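Local atomic coordinates of meso-diaminopimelate dehydrogenase (Clostridium tetani, PDB entry 3WGY), a protein that catalyses, in its natural form, the reversible NADP-dependent oxidative deamination of meso-diaminopimelate, and is here an engineered variant crystallised with the 2-oxo acid 4-methyl-2-oxovalerate. Residues Ala33-Arg38 / Glu57-Thr62. The protein carries 6 engineered substitutions. Residues are numbered along the deposited sequence; the frame is centred on the assembly and turned at random.
Sequences AIFTRR and ELYKDT
One face of the Tyr59 ring receives the edge of the Phe35 ring in a T-shaped stack, with centroids 5.2 Å apart and planes at 72°. Phe35 CZ, at the far end of its ring, stands 3.7 Å from Tyr59 CG, which lies near the plane of the phenylalanine. The touch falls toward the rim of the tyrosine face, on the side nearest its backbone: Phe35 CE1 is 3.8 Å from Tyr59 CD1, and Phe35 CZ is 3.9 Å from Tyr59 CB. Edge-to-face packing sets weakly positive ring hydrogens against an electron-rich face. In both residues CG is anti to the carbonyl carbon (chi1 -59° in Phe35, -68° in Tyr59), and both CB atoms point toward the other segment, bringing the rings together although the backbones stay well apart. Ala33, two residues before Phe35 and on the same side of the strand, adds its CB 4.2 Å from Tyr59 CE2; its small methyl meets the tyrosine obliquely, beside the larger phenylalanine. No hydrogen bond joins the segments, and apolar packing carries the contact. Phenylalanine suits the buried strand position, whereas tyrosine suits a partly exposed one, offering an aromatic face for packing and a hydroxyl that tolerates a less buried setting. Beyond the rings, Thr36 OG1 accepts from Arg38 N (3.1 Å) in an ST turn and also from Arg38 NH1 (2.9 Å), tying down the chain where the strand ends. Phe35 and Tyr59 both rest on Val51 of strand 50-52, and Leu56 also packs on Phe35. The contact thus packs the loop between strands 50-52 and 65-68 against strand 29-36, which lies between strands 50-52 and 5-10 in a parallel sheet consistent with a Rossmann-type dinucleotide-binding domain.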
ATOM      1  N   ALA B  33      -5.955 -11.314 -28.741  1.00 40.40           N
ATOM      2  CA  ALA B  33      -5.991 -10.373 -29.845  1.00 38.61           C
ATOM      3  C   ALA B  33      -5.774  -8.935 -29.415  1.00 37.42           C
ATOM      4  O   ALA B  33      -6.018  -8.558 -28.270  1.00 35.67           O
ATOM      5  CB  ALA B  33      -7.324 -10.489 -30.580  1.00 38.89           C
ATOM      6  N   ILE B  34      -5.291  -8.144 -30.361  1.00 36.78           N
ATOM      7  CA  ILE B  34      -5.061  -6.732 -30.153  1.00 37.04           C
ATOM      8  C   ILE B  34      -5.939  -6.080 -31.206  1.00 36.34           C
ATOM      9  O   ILE B  34      -5.719  -6.251 -32.404  1.00 36.69           O
ATOM     10  CB  ILE B  34      -3.594  -6.365 -30.393  1.00 35.03           C
ATOM     11  CG1 ILE B  34      -2.705  -7.105 -29.398  1.00 36.66           C
ATOM     12  CG2 ILE B  34      -3.395  -4.871 -30.229  1.00 35.25           C
ATOM     13  CD1 ILE B  34      -1.231  -6.974 -29.716  1.00 34.57           C
ATOM     14  N   PHE B  35      -6.952  -5.358 -30.752  1.00 36.71           N
ATOM     15  CA  PHE B  35      -7.876  -4.701 -31.655  1.00 36.90           C
ATOM     16  C   PHE B  35      -7.436  -3.280 -31.968  1.00 38.30           C
ATOM     17  O   PHE B  35      -7.149  -2.498 -31.066  1.00 39.61           O
ATOM     18  CB  PHE B  35      -9.272  -4.739 -31.036  1.00 36.73           C
ATOM     19  CG  PHE B  35      -9.754  -6.140 -30.772  1.00 39.75           C
ATOM     20  CD1 PHE B  35     -10.154  -6.961 -31.826  1.00 40.22           C
ATOM     21  CD2 PHE B  35      -9.704  -6.679 -29.496  1.00 39.16           C
ATOM     22  CE1 PHE B  35     -10.485  -8.298 -31.611  1.00 40.07           C
ATOM     23  CE2 PHE B  35     -10.033  -8.018 -29.269  1.00 40.12           C
ATOM     24  CZ  PHE B  35     -10.422  -8.828 -30.331  1.00 40.87           C
ATOM     25  N   THR B  36      -7.373  -2.956 -33.254  1.00 37.93           N
ATOM     26  CA  THR B  36      -6.944  -1.633 -33.680  1.00 38.78           C
ATOM     27  C   THR B  36      -7.794  -1.050 -34.800  1.00 38.85           C
ATOM     28  O   THR B  36      -8.350  -1.785 -35.611  1.00 37.02           O
ATOM     29  CB  THR B  36      -5.503  -1.670 -34.170  1.00 40.70           C
ATOM     30  OG1 THR B  36      -5.162  -0.394 -34.716  1.00 41.92           O
ATOM     31  CG2 THR B  36      -5.337  -2.733 -35.248  1.00 39.80           C
ATOM     32  N   ARG B  37      -7.882   0.275 -34.844  1.00 39.74           N
ATOM     33  CA  ARG B  37      -8.646   0.956 -35.886  1.00 41.15           C
ATOM     34  C   ARG B  37      -7.851   1.063 -37.185  1.00 42.25           C
ATOM     35  O   ARG B  37      -8.428   1.228 -38.257  1.00 41.40           O
ATOM     36  CB  ARG B  37      -9.059   2.359 -35.428  1.00 44.01           C
ATOM     37  CG  ARG B  37     -10.201   2.377 -34.416  1.00 47.28           C
ATOM     38  CD  ARG B  37     -10.700   3.795 -34.158  1.00 51.00           C
ATOM     39  NE  ARG B  37     -11.766   3.852 -33.154  1.00 55.33           N
ATOM     40  CZ  ARG B  37     -13.071   3.831 -33.425  1.00 56.25           C
ATOM     41  NH1 ARG B  37     -13.494   3.756 -34.679  1.00 57.49           N
ATOM     42  NH2 ARG B  37     -13.956   3.890 -32.436  1.00 56.26           N
ATOM     43  N   ARG B  38      -6.529   0.961 -37.091  1.00 42.70           N
ATOM     44  CA  ARG B  38      -5.670   1.058 -38.271  1.00 44.52           C
ATOM     45  C   ARG B  38      -5.936  -0.075 -39.266  1.00 45.43           C
ATOM     46  O   ARG B  38      -6.338  -1.176 -38.887  1.00 43.75           O
ATOM     47  CB  ARG B  38      -4.184   1.031 -37.863  1.00 44.99           C
ATOM     48  CG  ARG B  38      -3.740   2.148 -36.910  1.00 48.49           C
ATOM     49  CD  ARG B  38      -3.190   1.575 -35.596  1.00 54.32           C
ATOM     50  NE  ARG B  38      -2.987   2.597 -34.567  1.00 58.61           N
ATOM     51  CZ  ARG B  38      -3.297   2.441 -33.278  1.00 59.81           C
ATOM     52  NH1 ARG B  38      -3.829   1.301 -32.841  1.00 59.21           N
ATOM     53  NH2 ARG B  38      -3.084   3.434 -32.424  1.00 60.76           N
ATOM     54  N   GLU B  57     -16.647  -7.840 -31.907  1.00 42.98           N
ATOM     55  CA  GLU B  57     -17.807  -8.655 -31.571  1.00 45.20           C
ATOM     56  C   GLU B  57     -17.603 -10.157 -31.784  1.00 44.68           C
ATOM     57  O   GLU B  57     -18.188 -10.975 -31.080  1.00 46.16           O
ATOM     58  CB  GLU B  57     -19.000  -8.193 -32.401  1.00 50.40           C
ATOM     59  CG  GLU B  57     -18.666  -8.013 -33.883  1.00 57.08           C
ATOM     60  CD  GLU B  57     -19.879  -7.649 -34.728  1.00 61.03           C
ATOM     61  OE1 GLU B  57     -19.703  -7.396 -35.940  1.00 62.21           O
ATOM     62  OE2 GLU B  57     -21.005  -7.619 -34.184  1.00 63.51           O
ATOM     63  N   LEU B  58     -16.772 -10.516 -32.754  1.00 41.54           N
ATOM     64  CA  LEU B  58     -16.523 -11.919 -33.063  1.00 41.61           C
ATOM     65  C   LEU B  58     -15.712 -12.652 -32.006  1.00 42.49           C
ATOM     66  O   LEU B  58     -15.589 -13.879 -32.046  1.00 42.99           O
ATOM     67  CB  LEU B  58     -15.801 -12.032 -34.411  1.00 38.56           C
ATOM     68  CG  LEU B  58     -16.547 -11.385 -35.578  1.00 36.51           C
ATOM     69  CD1 LEU B  58     -15.708 -11.444 -36.854  1.00 35.47           C
ATOM     70  CD2 LEU B  58     -17.877 -12.096 -35.762  1.00 36.95           C
ATOM     71  N   TYR B  59     -15.164 -11.908 -31.057  1.00 43.36           N
ATOM     72  CA  TYR B  59     -14.339 -12.516 -30.026  1.00 45.04           C
ATOM     73  C   TYR B  59     -14.988 -12.620 -28.643  1.00 45.64           C
ATOM     74  O   TYR B  59     -14.293 -12.811 -27.643  1.00 45.09           O
ATOM     75  CB  TYR B  59     -13.005 -11.756 -29.947  1.00 43.75           C
ATOM     76  CG  TYR B  59     -12.139 -11.957 -31.174  1.00 43.92           C
ATOM     77  CD1 TYR B  59     -12.481 -11.377 -32.401  1.00 43.10           C
ATOM     78  CD2 TYR B  59     -11.013 -12.785 -31.127  1.00 41.96           C
ATOM     79  CE1 TYR B  59     -11.723 -11.621 -33.552  1.00 43.86           C
ATOM     80  CE2 TYR B  59     -10.252 -13.037 -32.269  1.00 42.74           C
ATOM     81  CZ  TYR B  59     -10.613 -12.453 -33.478  1.00 42.76           C
ATOM     82  OH  TYR B  59      -9.874 -12.713 -34.608  1.00 42.89           O
ATOM     83  N   LYS B  60     -16.313 -12.521 -28.590  1.00 47.97           N
ATOM     84  CA  LYS B  60     -17.035 -12.597 -27.318  1.00 53.19           C
ATOM     85  C   LYS B  60     -16.784 -13.870 -26.507  1.00 54.48           C
ATOM     86  O   LYS B  60     -16.746 -13.825 -25.275  1.00 56.54           O
ATOM     87  CB  LYS B  60     -18.548 -12.434 -27.532  1.00 54.92           C
ATOM     88  CG  LYS B  60     -19.340 -12.605 -26.236  1.00 57.45           C
ATOM     89  CD  LYS B  60     -20.663 -11.847 -26.226  1.00 59.75           C
ATOM     90  CE  LYS B  60     -21.851 -12.713 -26.639  1.00 61.17           C
ATOM     91  NZ  LYS B  60     -21.869 -13.055 -28.091  1.00 62.42           N
ATOM     92  N   ASP B  61     -16.612 -14.997 -27.187  1.00 54.09           N
ATOM     93  CA  ASP B  61     -16.379 -16.268 -26.508  1.00 55.36           C
ATOM     94  C   ASP B  61     -14.910 -16.651 -26.354  1.00 54.41           C
ATOM     95  O   ASP B  61     -14.600 -17.700 -25.792  1.00 53.59           O
ATOM     96  CB  ASP B  61     -17.100 -17.394 -27.247  1.00 58.52           C
ATOM     97  CG  ASP B  61     -18.590 -17.385 -27.003  1.00 62.07           C
ATOM     98  OD1 ASP B  61     -19.091 -16.383 -26.446  1.00 63.13           O
ATOM     99  OD2 ASP B  61     -19.263 -18.376 -27.371  1.00 63.74           O
ATOM    100  N   THR B  62     -14.008 -15.812 -26.849  1.00 52.32           N
ATOM    101  CA  THR B  62     -12.585 -16.115 -26.761  1.00 50.81           C
ATOM    102  C   THR B  62     -11.797 -15.152 -25.867  1.00 48.65           C
ATOM    103  O   THR B  62     -10.612 -15.365 -25.603  1.00 48.99           O
ATOM    104  CB  THR B  62     -11.956 -16.174 -28.183  1.00 50.89           C
ATOM    105  OG1 THR B  62     -10.532 -16.258 -28.083  1.00 53.03           O
ATOM    106  CG2 THR B  62     -12.327 -14.954 -28.987  1.00 51.63           C
TER